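Local coordinates for cellulase (Clostridium cellulovorans, PDB 6UI3), which hydrolyses beta-glucan chains as a broad-specificity endoglucanase of glycoside hydrolase family 5, subfamily 4, here represented by its TIM-barrel catalytic domain, at residues N72-A76 and N77-D81; V88-V91 and V92-L96; K277-L280 and Q281-N285. All coordinates share one frame; numbering follows the deposited sequence.

Contact 1. Residues N72-A76 and N77-D81; sequences NYIDA and NYTID
Tyr73 lays one face of its ring over Tyr78, whose CA stands almost on the ring normal, 3.7 Å from the centroid, in a CH-pi contact. The Tyr78 ring turns its edge to the same Tyr73 ring, an offset edge-to-face pair with planes at 67°; its CD1 comes within 3.5 Å of Tyr73 CE2. Beyond the stack Tyr73 OH bonds Glu126 on helix 120-137, and Tyr78 O and Ile80 N bond Gln133 of that helix, so this side is packed against the protein. Between strand 62-65 and helix 82-96 of the barrel, the chain doubles back here as a hairpin-like loop with a single beta bridge, Tyr73 to Ile80. Ile74 N to Thr79 O, 2.8 Å, and Asp81 N to Asn72 O, 2.9 Å, close its stem. Toward the exposed bend Asp75 folds its carboxylate back over the turn (chi1 62°). Its OD2 takes the bond from Thr79 OG1 at 2.6 Å, while OD1 accepts Asn77 N and Thr79 N from opposite faces of the carboxylate plane. Two bonds on one oxygen and a third on the other probably keep the acid ionised. The solvent side is looser: water links Asp75 O to Tyr78 N, another joins Ala76 O to Asn77 OD1, and a third water donates to Asn72 OD1 and, at 2.7 Å, to Asp81 OD2, while Asp81 OD1 caps Ala83 N of helix 82-96.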
loop_
_atom_site.group_PDB
_atom_site.type_symbol
_atom_site.label_atom_id
_atom_site.label_comp_id
_atom_site.label_asym_id
_atom_site.label_seq_id
_atom_site.Cartn_x
_atom_site.Cartn_y
_atom_site.Cartn_z
ATOM N N ASN A 72 -11.197 -0.140 -17.240
ATOM C CA ASN A 72 -10.434 0.354 -18.380
ATOM C C ASN A 72 -9.914 -0.761 -19.271
ATOM O O ASN A 72 -8.881 -0.608 -19.947
ATOM C CB ASN A 72 -9.322 1.281 -17.918
ATOM C CG ASN A 72 -9.849 2.617 -17.561
ATOM O OD1 ASN A 72 -10.024 3.469 -18.428
ATOM N ND2 ASN A 72 -10.166 2.814 -16.289
ATOM N N TYR A 73 -10.633 -1.867 -19.339
ATOM C CA TYR A 73 -10.328 -2.910 -20.312
ATOM C C TYR A 73 -11.017 -2.578 -21.632
ATOM O O TYR A 73 -12.202 -2.240 -21.662
ATOM C CB TYR A 73 -10.815 -4.265 -19.816
ATOM C CG TYR A 73 -10.171 -4.802 -18.538
ATOM C CD1 TYR A 73 -8.881 -4.461 -18.147
ATOM C CD2 TYR A 73 -10.870 -5.697 -17.741
ATOM C CE1 TYR A 73 -8.317 -5.005 -16.992
ATOM C CE2 TYR A 73 -10.316 -6.226 -16.593
ATOM C CZ TYR A 73 -9.038 -5.880 -16.225
ATOM O OH TYR A 73 -8.439 -6.388 -15.091
ATOM N N ILE A 74 -10.282 -2.725 -22.734
ATOM C CA ILE A 74 -10.786 -2.328 -24.052
ATOM C C ILE A 74 -11.309 -3.495 -24.874
ATOM O O ILE A 74 -11.775 -3.287 -26.001
ATOM C CB ILE A 74 -9.717 -1.539 -24.833
ATOM C CG1 ILE A 74 -8.539 -2.437 -25.229
ATOM C CG2 ILE A 74 -9.289 -0.351 -24.016
ATOM C CD1 ILE A 74 -7.465 -1.716 -26.015
ATOM N N ASP A 75 -11.209 -4.714 -24.368
ATOM C CA ASP A 75 -11.662 -5.905 -25.064
ATOM C C ASP A 75 -12.118 -6.886 -23.997
ATOM O O ASP A 75 -12.295 -6.515 -22.830
ATOM C CB ASP A 75 -10.553 -6.419 -25.998
ATOM C CG ASP A 75 -9.289 -6.833 -25.252
ATOM O OD1 ASP A 75 -9.330 -7.009 -24.010
ATOM O OD2 ASP A 75 -8.233 -6.972 -25.923
ATOM N N ALA A 76 -12.284 -8.139 -24.380
ATOM C CA ALA A 76 -12.769 -9.154 -23.461
ATOM C C ALA A 76 -11.647 -9.951 -22.815
ATOM O O ALA A 76 -11.928 -10.929 -22.107
ATOM C CB ALA A 76 -13.729 -10.092 -24.193
ATOM N N ASN A 77 -10.387 -9.583 -23.030
ATOM C CA ASN A 77 -9.276 -10.336 -22.462
ATOM C C ASN A 77 -8.353 -9.462 -21.622
ATOM O O ASN A 77 -7.140 -9.659 -21.589
ATOM C CB ASN A 77 -8.480 -11.101 -23.515
ATOM C CG ASN A 77 -7.717 -12.271 -22.920
ATOM O OD1 ASN A 77 -8.248 -13.001 -22.081
ATOM N ND2 ASN A 77 -6.470 -12.442 -23.330
ATOM N N TYR A 78 -8.930 -8.491 -20.921
ATOM C CA TYR A 78 -8.240 -7.709 -19.910
ATOM C C TYR A 78 -7.170 -6.787 -20.491
ATOM O O TYR A 78 -6.254 -6.395 -19.775
ATOM C CB TYR A 78 -7.642 -8.579 -18.797
ATOM C CG TYR A 78 -8.521 -9.721 -18.344
ATOM C CD1 TYR A 78 -9.777 -9.503 -17.783
ATOM C CD2 TYR A 78 -8.067 -11.016 -18.424
ATOM C CE1 TYR A 78 -10.558 -10.568 -17.335
ATOM C CE2 TYR A 78 -8.846 -12.085 -17.991
ATOM C CZ TYR A 78 -10.081 -11.847 -17.447
ATOM O OH TYR A 78 -10.842 -12.911 -17.000
ATOM N N THR A 79 -7.274 -6.402 -21.761
ATOM C CA THR A 79 -6.313 -5.454 -22.323
ATOM C C THR A 79 -6.586 -4.066 -21.763
ATOM O O THR A 79 -7.694 -3.548 -21.896
ATOM C CB THR A 79 -6.409 -5.432 -23.844
ATOM O OG1 THR A 79 -6.152 -6.732 -24.372
ATOM C CG2 THR A 79 -5.400 -4.437 -24.437
ATOM N N ILE A 80 -5.577 -3.449 -21.170
ATOM C CA ILE A 80 -5.724 -2.145 -20.537
ATOM C C ILE A 80 -5.620 -1.040 -21.583
ATOM O O ILE A 80 -4.711 -1.032 -22.417
ATOM C CB ILE A 80 -4.664 -1.982 -19.434
ATOM C CG1 ILE A 80 -4.882 -3.032 -18.329
ATOM C CG2 ILE A 80 -4.672 -0.565 -18.878
ATOM C CD1 ILE A 80 -3.661 -3.296 -17.456
ATOM N N ASP A 81 -6.527 -0.094 -21.518
ATOM C CA ASP A 81 -6.485 1.075 -22.393
ATOM C C ASP A 81 -5.150 1.787 -22.267
ATOM O O ASP A 81 -4.795 2.217 -21.161
ATOM C CB ASP A 81 -7.611 2.010 -21.947
ATOM C CG ASP A 81 -7.807 3.199 -22.864
ATOM O OD1 ASP A 81 -6.907 3.522 -23.658
ATOM O OD2 ASP A 81 -8.876 3.835 -22.757
HETATM O O HOH W 1 -10.803 3.103 -21.040
HETATM O O HOH W 2 -11.616 -7.743 -20.442
HETATM O O HOH W 3 -10.939 -13.879 -21.616
#

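Contact 2. Residues V88-V91 and V92-L96; sequences VETV and VNYAL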
loop_
_atom_site.group_PDB
_atom_site.type_symbol
_atom_site.label_atom_id
_atom_site.label_comp_id
_atom_site.label_asym_id
_atom_site.label_seq_id
_atom_site.Cartn_x
_atom_site.Cartn_y
_atom_site.Cartn_z
ATOM N N VAL A 88 -1.620 6.413 -15.233
ATOM C CA VAL A 88 -0.923 5.811 -14.100
ATOM C C VAL A 88 0.560 6.157 -14.166
ATOM O O VAL A 88 1.167 6.548 -13.165
ATOM C CB VAL A 88 -1.169 4.289 -14.056
ATOM C CG1 VAL A 88 -0.326 3.661 -12.976
ATOM C CG2 VAL A 88 -2.651 3.979 -13.840
ATOM N N GLU A 89 1.157 6.030 -15.358
ATOM C CA GLU A 89 2.566 6.366 -15.538
ATOM C C GLU A 89 2.851 7.835 -15.218
ATOM O O GLU A 89 3.874 8.153 -14.605
ATOM C CB GLU A 89 2.965 6.026 -16.972
ATOM C CG GLU A 89 4.399 6.369 -17.315
ATOM C CD GLU A 89 4.807 5.916 -18.706
ATOM O OE1 GLU A 89 3.927 5.800 -19.579
ATOM O OE2 GLU A 89 6.017 5.679 -18.922
ATOM N N THR A 90 1.964 8.744 -15.632
ATOM C CA THR A 90 2.146 10.162 -15.323
ATOM C C THR A 90 2.185 10.391 -13.818
ATOM O O THR A 90 3.031 11.145 -13.316
ATOM C CB THR A 90 1.032 10.978 -15.988
ATOM O OG1 THR A 90 1.111 10.815 -17.412
ATOM C CG2 THR A 90 1.132 12.450 -15.637
ATOM N N VAL A 91 1.276 9.745 -13.083
ATOM C CA VAL A 91 1.245 9.894 -11.627
ATOM C C VAL A 91 2.471 9.255 -10.977
ATOM O O VAL A 91 3.067 9.841 -10.064
ATOM C CB VAL A 91 -0.086 9.358 -11.071
ATOM C CG1 VAL A 91 -0.085 9.400 -9.553
ATOM C CG2 VAL A 91 -1.260 10.147 -11.624
ATOM N N VAL A 92 2.888 8.072 -11.444
ATOM C CA VAL A 92 4.145 7.482 -10.982
ATOM C C VAL A 92 5.264 8.506 -11.099
ATOM O O VAL A 92 6.078 8.680 -10.182
ATOM C CB VAL A 92 4.471 6.200 -11.770
ATOM C CG1 VAL A 92 5.925 5.770 -11.587
ATOM C CG2 VAL A 92 3.541 5.070 -11.337
ATOM N N ASN A 93 5.321 9.192 -12.243
ATOM C CA ASN A 93 6.397 10.142 -12.483
ATOM C C ASN A 93 6.296 11.407 -11.646
ATOM O O ASN A 93 7.318 12.068 -11.459
ATOM C CB ASN A 93 6.514 10.399 -13.977
ATOM C CG ASN A 93 7.287 9.302 -14.670
ATOM O OD1 ASN A 93 8.407 8.994 -14.279
ATOM N ND2 ASN A 93 6.711 8.714 -15.690
ATOM N N TYR A 94 5.121 11.761 -11.120
ATOM C CA TYR A 94 5.082 12.845 -10.145
ATOM C C TYR A 94 5.941 12.495 -8.933
ATOM O O TYR A 94 6.593 13.365 -8.342
ATOM C CB TYR A 94 3.656 13.117 -9.667
ATOM C CG TYR A 94 2.650 13.609 -10.691
ATOM C CD1 TYR A 94 3.038 14.235 -11.866
ATOM C CD2 TYR A 94 1.284 13.455 -10.455
ATOM C CE1 TYR A 94 2.084 14.684 -12.791
ATOM C CE2 TYR A 94 0.333 13.893 -11.363
ATOM C CZ TYR A 94 0.737 14.498 -12.525
ATOM O OH TYR A 94 -0.204 14.941 -13.440
ATOM N N ALA A 95 5.927 11.215 -8.536
ATOM C CA ALA A 95 6.746 10.749 -7.423
ATOM C C ALA A 95 8.200 10.590 -7.841
ATOM O O ALA A 95 9.104 11.090 -7.171
ATOM C CB ALA A 95 6.214 9.415 -6.902
ATOM N N LEU A 96 8.442 9.910 -8.958
ATOM C CA LEU A 96 9.818 9.626 -9.328
ATOM C C LEU A 96 10.591 10.902 -9.660
ATOM O O LEU A 96 11.801 10.964 -9.418
ATOM C CB LEU A 96 9.879 8.658 -10.509
ATOM C CG LEU A 96 9.303 7.260 -10.302
ATOM C CD1 LEU A 96 9.456 6.414 -11.556
ATOM C CD2 LEU A 96 9.941 6.568 -9.099
#
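Helix 82-96 is the crossover helix of the beta-alpha-beta unit that joins strands 62-65 and 101-105 of the TIM barrel, and residues 88-96 form its last turns. Val92 N bonds Val88 O at 2.9 Å and Asn93 N bonds Glu89 O, both in the i to i+4 pattern. Tyr94 N is shared: its bond to Thr90 O is bent to 135° at the hydrogen, and a second, weak one goes to Val91 O. The buried side is aliphatic. Val88 CG1 and Val92 CG2 meet at a loose 4.4 Å, and Val91 and Val92 both rest on Ile65 of the barrel wall, with Phe52 of helix 49-58 beside Val91. On the partly exposed side Glu89 and Asn93 extend alongside each other in the same direction, Glu89 CG 3.7 Å from Asn93 ND2. Their polar ends converge on Tyr141 OH, which bonds both Glu89 OE2 and Asn93 ND2, while His137 NE2 is bonded to Glu89 OE1 and Tyr5 OH to Asn93 OD1. Tyr94 leans back along the helix, its CG beside its own backbone N (chi1 -64°), and Arg87 bonds its OH. Thr90 CG2 comes to 3.7 Å from Tyr94 CE1. One face of the Tyr94 ring lies over the preceding turn, with Val91 CA 4.2 Å from the Tyr94 centroid. Over that face Thr90 O sits 3.4 Å above the Tyr94 ring plane, displaced from the ring centre.

Contact 3. Residues K277-L280 and Q281-N285; sequences KDNL and QDRIN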
loop_
_atom_site.group_PDB
_atom_site.type_symbol
_atom_site.label_atom_id
_atom_site.label_comp_id
_atom_site.label_asym_id
_atom_site.label_seq_id
_atom_site.Cartn_x
_atom_site.Cartn_y
_atom_site.Cartn_z
ATOM N N LYS A 277 -11.388 11.839 15.315
ATOM C CA LYS A 277 -12.536 11.879 16.212
ATOM C C LYS A 277 -12.448 13.126 17.087
ATOM O O LYS A 277 -12.827 13.109 18.259
ATOM C CB LYS A 277 -12.622 10.597 17.036
ATOM C CG LYS A 277 -12.753 9.335 16.188
ATOM C CD LYS A 277 -12.884 8.086 17.020
ATOM C CE LYS A 277 -12.825 6.839 16.182
ATOM N NZ LYS A 277 -13.101 5.619 16.997
ATOM N N ASP A 278 -11.907 14.210 16.522
ATOM C CA ASP A 278 -11.699 15.464 17.252
ATOM C C ASP A 278 -10.820 15.239 18.473
ATOM O O ASP A 278 -11.043 15.794 19.550
ATOM C CB ASP A 278 -13.032 16.139 17.565
ATOM C CG ASP A 278 -13.864 16.339 16.305
ATOM O OD1 ASP A 278 -15.001 15.828 16.243
ATOM O OD2 ASP A 278 -13.345 16.953 15.346
ATOM N N ASN A 279 -9.786 14.431 18.278
ATOM C CA ASN A 279 -8.905 13.921 19.316
ATOM C C ASN A 279 -7.455 14.078 18.911
ATOM O O ASN A 279 -6.667 13.128 18.949
ATOM C CB ASN A 279 -9.237 12.455 19.618
ATOM C CG ASN A 279 -9.129 11.537 18.395
ATOM O OD1 ASN A 279 -9.208 11.972 17.241
ATOM N ND2 ASN A 279 -8.971 10.244 18.660
ATOM N N LEU A 280 -7.073 15.308 18.537
ATOM C CA LEU A 280 -5.762 15.548 17.944
ATOM C C LEU A 280 -4.624 14.999 18.795
ATOM O O LEU A 280 -3.709 14.366 18.271
ATOM C CB LEU A 280 -5.555 17.042 17.684
ATOM C CG LEU A 280 -4.192 17.387 17.071
ATOM C CD1 LEU A 280 -4.017 16.797 15.695
ATOM C CD2 LEU A 280 -4.012 18.907 17.039
ATOM N N GLN A 281 -4.622 15.265 20.103
ATOM C CA GLN A 281 -3.484 14.823 20.909
ATOM C C GLN A 281 -3.380 13.305 20.941
ATOM O O GLN A 281 -2.277 12.752 20.909
ATOM C CB GLN A 281 -3.555 15.409 22.321
ATOM C CG GLN A 281 -3.449 16.936 22.351
ATOM C CD GLN A 281 -2.207 17.466 21.661
ATOM O OE1 GLN A 281 -1.106 16.986 21.900
ATOM N NE2 GLN A 281 -2.383 18.469 20.798
ATOM N N ASP A 282 -4.516 12.612 21.011
ATOM C CA ASP A 282 -4.489 11.157 20.915
ATOM C C ASP A 282 -3.941 10.690 19.578
ATOM O O ASP A 282 -3.219 9.687 19.517
ATOM C CB ASP A 282 -5.889 10.603 21.144
ATOM C CG ASP A 282 -6.357 10.810 22.559
ATOM O OD1 ASP A 282 -5.792 10.144 23.455
ATOM O OD2 ASP A 282 -7.267 11.654 22.760
ATOM N N ARG A 283 -4.293 11.382 18.492
ATOM C CA ARG A 283 -3.790 10.991 17.179
ATOM C C ARG A 283 -2.284 11.220 17.076
ATOM O O ARG A 283 -1.571 10.426 16.445
ATOM C CB ARG A 283 -4.547 11.744 16.079
ATOM C CG ARG A 283 -6.037 11.423 16.048
ATOM C CD ARG A 283 -6.600 11.476 14.635
ATOM N NE ARG A 283 -6.639 12.820 14.076
ATOM C CZ ARG A 283 -6.735 13.090 12.780
ATOM N NH1 ARG A 283 -6.764 12.113 11.887
ATOM N NH2 ARG A 283 -6.787 14.349 12.377
ATOM N N ILE A 284 -1.779 12.300 17.681
ATOM C CA ILE A 284 -0.336 12.559 17.708
ATOM C C ILE A 284 0.378 11.442 18.453
ATOM O O ILE A 284 1.357 10.862 17.964
ATOM C CB ILE A 284 -0.046 13.928 18.358
ATOM C CG1 ILE A 284 -0.573 15.066 17.476
ATOM C CG2 ILE A 284 1.448 14.099 18.609
ATOM C CD1 ILE A 284 -0.609 16.421 18.183
ATOM N N ASN A 285 -0.118 11.121 19.650
ATOM C CA ASN A 285 0.521 10.097 20.468
ATOM C C ASN A 285 0.471 8.740 19.788
ATOM O O ASN A 285 1.460 8.001 19.773
ATOM C CB ASN A 285 -0.164 9.994 21.833
ATOM C CG ASN A 285 -0.048 11.254 22.659
ATOM O OD1 ASN A 285 0.809 12.109 22.413
ATOM N ND2 ASN A 285 -0.901 11.358 23.666
#
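With CG set between its own backbone N and carbonyl carbon (chi1 58°), Asn279 holds its amide against the first turn that follows, and Arg283, its CG beside the backbone N (chi1 -63°), sends its chain across that amide. The two side chains cross at about a right angle. What touches is the aliphatic part of the arginine, in one of its two conformers: Arg283 CG lies 3.4 Å from Asn279 OD1, and CD follows at 3.7 Å from the same oxygen. The guanidinium itself goes further, to a bond from NH1 to Ile274 O and a cation-pi contact with Tyr328. Asn279 OD1 meanwhile accepts Lys277 N at 2.9 Å, the donor standing 47° out of the carbonyl plane, and its ND2 is bonded to Thr239 O; with both ends of the amide engaged, its rotation is probably fixed. Asn279 is the N-cap residue of helix 280-296, the helix between strands 267-272 and 301-305 of the TIM barrel, although its side chain makes no capping bond. Its carbonyl accepts the first i to i+4 bond here, Arg283 N to Asn279 O at 3.0 Å, followed by Ile284 N to Leu280 O at 2.9 Å. Asp282 also packs on the cap residue, its CB 3.4 Å from Asn279 O, while its OD1 accepts Phe241 N from a neighbouring loop. The apolar flank consists of Leu280 and Ile284, one turn apart and crossing obliquely: Leu280 CG meets Ile284 CD1 at 3.9 Å, and Ile284 CG1 also lies 3.3 Å from Leu280 O. Both of these side chains also touch Glu330 of helix 329-339.

How the contacts relate
All three contacts are local, each within one continuous piece of chain. Contacts 1 and 2 share helix 82-96: the loop of contact 1 ends at its N-cap, Asp81, and contact 2 forms its closing turns. Contact 3 opens a different helix, on the opposite side of the chain's centre from contact 1, about 44 Å between centres. Contact 1 is a surface loop held by carboxylate bonds, an edge-to-face tyrosine pair and water. Contact 2, partly buried, sets valines against the barrel strands and ties its polar side chains to neighbouring residues. Contact 3, also partly buried though nearly as far from the centre as contact 1, combines a helix start with a buried asparagine and arginine.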